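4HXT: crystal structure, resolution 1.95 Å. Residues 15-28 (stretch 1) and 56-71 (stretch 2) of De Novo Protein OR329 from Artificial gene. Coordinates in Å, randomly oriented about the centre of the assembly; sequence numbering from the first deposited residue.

Stretch 1 15-28: DSETQKEAARDLAE
Stretch 2 56-71: TDSEVQKEAARALANI

How do the two backbones run? Each stretch is mostly α-helix, residues 16-28 (continuing later in the chain) and 58-71, with phi/psi near -64/-42 and regular i to i+4 hydrogen bonds; Asp15, Thr56 (-83/-14) and Asp57 precede the helices. Their N-to-C directions nearly agree, with a signed crossing angle of 18° and axes 8.1 Å apart at closest approach. CA–CA distances set the register: 5.1 Å for Lys20–Val60, 5.5 Å for Ala23–Ala64 and 3.8 Å for Ala27–Ala67, so the helices are tightest near the C-terminal end. Asp15 (-100/116) and Asp57 (-91/107) are N-caps with chi1 t; Asp15 OD1 accepts from Glu17 N at 2.8 Å, and Asp57 OD1 from Glu59 N at 3.0 Å.

What joins the N-terminal ends? Ser16, chi1 m, points toward the second helix and donates from OG to Asp57 OD2 at 2.9 Å. Asp57 therefore uses one carboxylate oxygen to cap its own helix and the other to hold the neighbouring one. Val60, chi1 t, lies beside this bond and is buried: its CG2 is 3.7 Å from Gln19 OE1 and 3.9 Å from Lys20 CG. Lys20 (m, t, m, t) lays its aliphatic chain along the contact, CD 3.4 Å from Glu59 CB, while its NZ forms a salt bridge with Glu17 OE2 at 2.6 Å.

Why do alanines line the closest approach? Their short side chains let the backbones come close. Ala23 CB points toward stretch 2 and packs 3.8 Å from Glu63 CB, and Ala23 O lies 3.7 Å from Ala67 CB. Ala27 has the largest covered area, 82 of the 625 Å² buried over both sides; its CB is 3.7 Å from Ala67 CA and 3.9 Å from Ala67 CB.

How are the charged side chains accommodated? Glu63 (m, m, chi3 -44°) is buried and points toward stretch 1, where Arg24 CG approaches its OE1 at 3.5 Å. Arg24 is poorly ordered, and its NH1 stays 4.3 Å from Glu63 OE1, beyond a salt bridge. Arg66 (t, t, t, chi4 -77°) extends so that NH1 reaches within 3.1 Å of Ala27 CB; a long salt bridge of 3.6 Å links this NH1 to Glu63 OE1, yet neither atom has a hydrogen-bond partner.

What closes the C-terminal end? Asn70, chi1 m and chi2 10°, points toward the first helix and donates from ND2 to Ala27 O at 2.8 Å with a nearly straight 163° angle. The amide suits this place because its ND2 can donate to a backbone carbonyl while its OD1 is satisfied elsewhere in the structure.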

# COMPACT_ATOMS: atom_id res chain seq x y z
N ASP A 15 -19.54 -7.57 -36.91
CA ASP A 15 -20.86 -7.00 -36.72
C ASP A 15 -20.92 -6.40 -35.32
O ASP A 15 -20.82 -7.12 -34.33
CB ASP A 15 -21.93 -8.08 -36.87
CG ASP A 15 -23.33 -7.52 -36.89
OD1 ASP A 15 -23.60 -6.56 -36.14
OD2 ASP A 15 -24.18 -8.05 -37.64
N SER A 16 -21.10 -5.08 -35.23
CA SER A 16 -21.18 -4.42 -33.92
C SER A 16 -22.24 -5.05 -33.02
O SER A 16 -22.04 -5.16 -31.81
CB SER A 16 -21.50 -2.93 -34.09
OG SER A 16 -20.34 -2.19 -34.43
N GLU A 17 -23.35 -5.47 -33.61
CA GLU A 17 -24.43 -6.09 -32.85
C GLU A 17 -23.92 -7.34 -32.14
O GLU A 17 -24.21 -7.57 -30.97
CB GLU A 17 -25.60 -6.48 -33.76
CG GLU A 17 -26.25 -5.30 -34.45
CD GLU A 17 -26.69 -4.22 -33.48
OE1 GLU A 17 -27.59 -4.49 -32.66
OE2 GLU A 17 -26.14 -3.11 -33.54
N THR A 18 -23.15 -8.16 -32.86
CA THR A 18 -22.60 -9.38 -32.29
C THR A 18 -21.58 -9.03 -31.21
O THR A 18 -21.59 -9.61 -30.13
CB THR A 18 -21.91 -10.22 -33.38
OG1 THR A 18 -22.84 -10.48 -34.44
CG2 THR A 18 -21.42 -11.55 -32.80
N GLN A 19 -20.72 -8.07 -31.51
CA GLN A 19 -19.69 -7.64 -30.57
C GLN A 19 -20.27 -7.12 -29.25
O GLN A 19 -19.87 -7.56 -28.17
CB GLN A 19 -18.83 -6.54 -31.17
CG GLN A 19 -17.89 -6.97 -32.27
CD GLN A 19 -16.96 -5.85 -32.66
OE1 GLN A 19 -17.40 -4.78 -33.06
NE2 GLN A 19 -15.66 -6.09 -32.52
N LYS A 20 -21.19 -6.17 -29.37
CA LYS A 20 -21.85 -5.56 -28.21
C LYS A 20 -22.51 -6.60 -27.33
O LYS A 20 -22.41 -6.55 -26.10
CB LYS A 20 -22.92 -4.58 -28.66
CG LYS A 20 -22.39 -3.35 -29.36
CD LYS A 20 -23.51 -2.39 -29.75
CE LYS A 20 -24.24 -2.83 -31.01
NZ LYS A 20 -25.22 -1.80 -31.46
N GLU A 21 -23.20 -7.54 -27.96
CA GLU A 21 -23.91 -8.63 -27.33
C GLU A 21 -22.97 -9.59 -26.62
O GLU A 21 -23.27 -10.06 -25.52
CB GLU A 21 -24.71 -9.40 -28.41
CG GLU A 21 -25.65 -10.49 -27.85
CD GLU A 21 -26.66 -9.93 -26.87
OE1 GLU A 21 -26.83 -8.69 -26.82
OE2 GLU A 21 -27.29 -10.74 -26.15
N ALA A 22 -21.84 -9.92 -27.25
CA ALA A 22 -20.86 -10.80 -26.63
C ALA A 22 -20.25 -10.12 -25.40
O ALA A 22 -20.11 -10.73 -24.34
CB ALA A 22 -19.75 -11.17 -27.64
N ALA A 23 -19.90 -8.85 -25.55
CA ALA A 23 -19.32 -8.08 -24.46
C ALA A 23 -20.34 -7.95 -23.34
O ALA A 23 -20.00 -8.05 -22.17
CB ALA A 23 -18.90 -6.70 -24.96
N ARG A 24 -21.60 -7.72 -23.72
CA ARG A 24 -22.66 -7.57 -22.73
C ARG A 24 -22.84 -8.88 -21.96
O ARG A 24 -22.96 -8.87 -20.73
CB ARG A 24 -23.96 -7.16 -23.43
CG ARG A 24 -24.99 -6.54 -22.51
CD ARG A 24 -25.85 -5.52 -23.25
NE ARG A 24 -26.56 -6.07 -24.40
CZ ARG A 24 -26.24 -5.83 -25.67
NH1 ARG A 24 -25.21 -5.05 -25.96
NH2 ARG A 24 -26.96 -6.36 -26.65
N ASP A 25 -22.83 -10.00 -22.67
CA ASP A 25 -22.98 -11.29 -22.00
C ASP A 25 -21.78 -11.56 -21.10
O ASP A 25 -21.92 -12.12 -20.02
CB ASP A 25 -23.13 -12.43 -23.02
CG ASP A 25 -24.43 -12.35 -23.79
OD1 ASP A 25 -25.45 -11.98 -23.19
OD2 ASP A 25 -24.42 -12.67 -25.00
N LEU A 26 -20.59 -11.14 -21.53
CA LEU A 26 -19.40 -11.33 -20.72
C LEU A 26 -19.47 -10.44 -19.48
O LEU A 26 -19.04 -10.84 -18.39
CB LEU A 26 -18.14 -11.02 -21.53
CG LEU A 26 -17.71 -12.12 -22.51
CD1 LEU A 26 -16.64 -11.61 -23.46
CD2 LEU A 26 -17.21 -13.32 -21.72
N ALA A 27 -20.03 -9.25 -19.63
CA ALA A 27 -20.17 -8.33 -18.51
C ALA A 27 -21.09 -8.96 -17.46
O ALA A 27 -20.79 -8.93 -16.26
CB ALA A 27 -20.75 -7.00 -18.99
N GLU A 28 -22.19 -9.55 -17.92
CA GLU A 28 -23.13 -10.21 -17.03
C GLU A 28 -22.46 -11.38 -16.32
O GLU A 28 -22.61 -11.56 -15.11
CB GLU A 28 -24.35 -10.70 -17.81
CG GLU A 28 -25.49 -9.69 -17.86
CD GLU A 28 -26.31 -9.77 -19.14
OE1 GLU A 28 -26.74 -10.88 -19.51
OE2 GLU A 28 -26.52 -8.72 -19.77
N THR A 56 -14.28 2.04 -32.97
CA THR A 56 -14.75 3.35 -33.38
C THR A 56 -16.22 3.49 -33.00
O THR A 56 -16.78 4.59 -33.00
CB THR A 56 -14.63 3.56 -34.91
OG1 THR A 56 -15.21 2.44 -35.59
CG2 THR A 56 -13.18 3.72 -35.31
N ASP A 57 -16.85 2.37 -32.66
CA ASP A 57 -18.25 2.37 -32.27
C ASP A 57 -18.40 2.53 -30.76
O ASP A 57 -18.14 1.61 -30.00
CB ASP A 57 -18.91 1.07 -32.73
CG ASP A 57 -20.39 1.04 -32.43
OD1 ASP A 57 -20.91 2.03 -31.87
OD2 ASP A 57 -21.05 0.03 -32.78
N SER A 58 -18.84 3.71 -30.33
CA SER A 58 -19.01 3.98 -28.90
C SER A 58 -19.83 2.92 -28.18
O SER A 58 -19.62 2.65 -27.00
CB SER A 58 -19.66 5.35 -28.69
OG SER A 58 -18.79 6.39 -29.11
N GLU A 59 -20.77 2.31 -28.89
CA GLU A 59 -21.60 1.28 -28.29
C GLU A 59 -20.73 0.08 -27.90
O GLU A 59 -20.94 -0.53 -26.85
CB GLU A 59 -22.70 0.83 -29.25
CG GLU A 59 -23.71 1.91 -29.55
CD GLU A 59 -24.31 2.51 -28.29
OE1 GLU A 59 -24.91 1.75 -27.50
OE2 GLU A 59 -24.18 3.74 -28.09
N VAL A 60 -19.77 -0.25 -28.75
CA VAL A 60 -18.87 -1.37 -28.48
C VAL A 60 -17.92 -0.99 -27.34
O VAL A 60 -17.67 -1.79 -26.44
CB VAL A 60 -18.04 -1.73 -29.72
CG1 VAL A 60 -17.02 -2.81 -29.37
CG2 VAL A 60 -18.97 -2.23 -30.83
N GLN A 61 -17.40 0.23 -27.38
CA GLN A 61 -16.50 0.71 -26.34
C GLN A 61 -17.17 0.64 -24.98
O GLN A 61 -16.59 0.14 -24.02
CB GLN A 61 -16.11 2.16 -26.60
CG GLN A 61 -15.26 2.40 -27.82
CD GLN A 61 -14.87 3.85 -27.94
OE1 GLN A 61 -15.72 4.73 -27.99
NE2 GLN A 61 -13.57 4.12 -27.97
N LYS A 62 -18.39 1.18 -24.90
CA LYS A 62 -19.13 1.20 -23.65
C LYS A 62 -19.35 -0.20 -23.07
O LYS A 62 -19.16 -0.41 -21.87
CB LYS A 62 -20.47 1.92 -23.86
CG LYS A 62 -21.71 1.11 -23.53
CD LYS A 62 -22.97 1.88 -23.91
CE LYS A 62 -24.22 1.03 -23.71
NZ LYS A 62 -25.46 1.77 -24.08
N GLU A 63 -19.72 -1.16 -23.92
CA GLU A 63 -19.97 -2.52 -23.46
C GLU A 63 -18.68 -3.24 -23.07
O GLU A 63 -18.67 -4.03 -22.14
CB GLU A 63 -20.71 -3.34 -24.52
CG GLU A 63 -22.15 -2.93 -24.75
CD GLU A 63 -22.95 -2.86 -23.45
OE1 GLU A 63 -22.82 -3.79 -22.62
OE2 GLU A 63 -23.70 -1.89 -23.26
N ALA A 64 -17.60 -2.96 -23.80
CA ALA A 64 -16.32 -3.59 -23.48
C ALA A 64 -15.82 -3.01 -22.15
O ALA A 64 -15.33 -3.75 -21.30
CB ALA A 64 -15.31 -3.33 -24.59
N ALA A 65 -15.95 -1.70 -21.98
CA ALA A 65 -15.52 -1.05 -20.74
C ALA A 65 -16.33 -1.59 -19.56
O ALA A 65 -15.80 -1.82 -18.47
CB ALA A 65 -15.68 0.46 -20.85
N ARG A 66 -17.62 -1.79 -19.78
CA ARG A 66 -18.52 -2.30 -18.75
C ARG A 66 -18.09 -3.71 -18.33
O ARG A 66 -18.12 -4.05 -17.14
CB ARG A 66 -19.96 -2.30 -19.28
CG ARG A 66 -21.00 -2.87 -18.33
CD ARG A 66 -22.40 -2.46 -18.80
NE ARG A 66 -23.46 -3.16 -18.09
CZ ARG A 66 -23.82 -4.42 -18.32
NH1 ARG A 66 -23.19 -5.12 -19.26
NH2 ARG A 66 -24.79 -4.98 -17.62
N ALA A 67 -17.70 -4.53 -19.29
CA ALA A 67 -17.27 -5.89 -19.00
C ALA A 67 -15.97 -5.87 -18.20
O ALA A 67 -15.80 -6.64 -17.26
CB ALA A 67 -17.07 -6.67 -20.29
N LEU A 68 -15.05 -4.98 -18.57
CA LEU A 68 -13.77 -4.86 -17.89
C LEU A 68 -13.94 -4.32 -16.47
O LEU A 68 -13.23 -4.73 -15.55
CB LEU A 68 -12.82 -3.98 -18.69
CG LEU A 68 -12.23 -4.64 -19.95
CD1 LEU A 68 -11.55 -3.61 -20.84
CD2 LEU A 68 -11.24 -5.73 -19.52
N ALA A 69 -14.89 -3.40 -16.30
CA ALA A 69 -15.16 -2.83 -14.99
C ALA A 69 -15.68 -3.92 -14.06
O ALA A 69 -15.34 -3.95 -12.88
CB ALA A 69 -16.19 -1.70 -15.10
N ASN A 70 -16.51 -4.82 -14.60
CA ASN A 70 -17.06 -5.91 -13.81
C ASN A 70 -15.94 -6.89 -13.47
O ASN A 70 -15.90 -7.44 -12.37
CB ASN A 70 -18.18 -6.61 -14.57
CG ASN A 70 -19.46 -5.81 -14.59
OD1 ASN A 70 -19.48 -4.65 -14.18
ND2 ASN A 70 -20.54 -6.43 -15.06
N ILE A 71 -15.05 -7.10 -14.43
CA ILE A 71 -13.92 -8.00 -14.25
C ILE A 71 -12.99 -7.42 -13.18
O ILE A 71 -12.51 -8.14 -12.29
CB ILE A 71 -13.12 -8.15 -15.58
CG1 ILE A 71 -13.93 -9.00 -16.57
CG2 ILE A 71 -11.75 -8.76 -15.32
CD1 ILE A 71 -13.34 -9.06 -17.97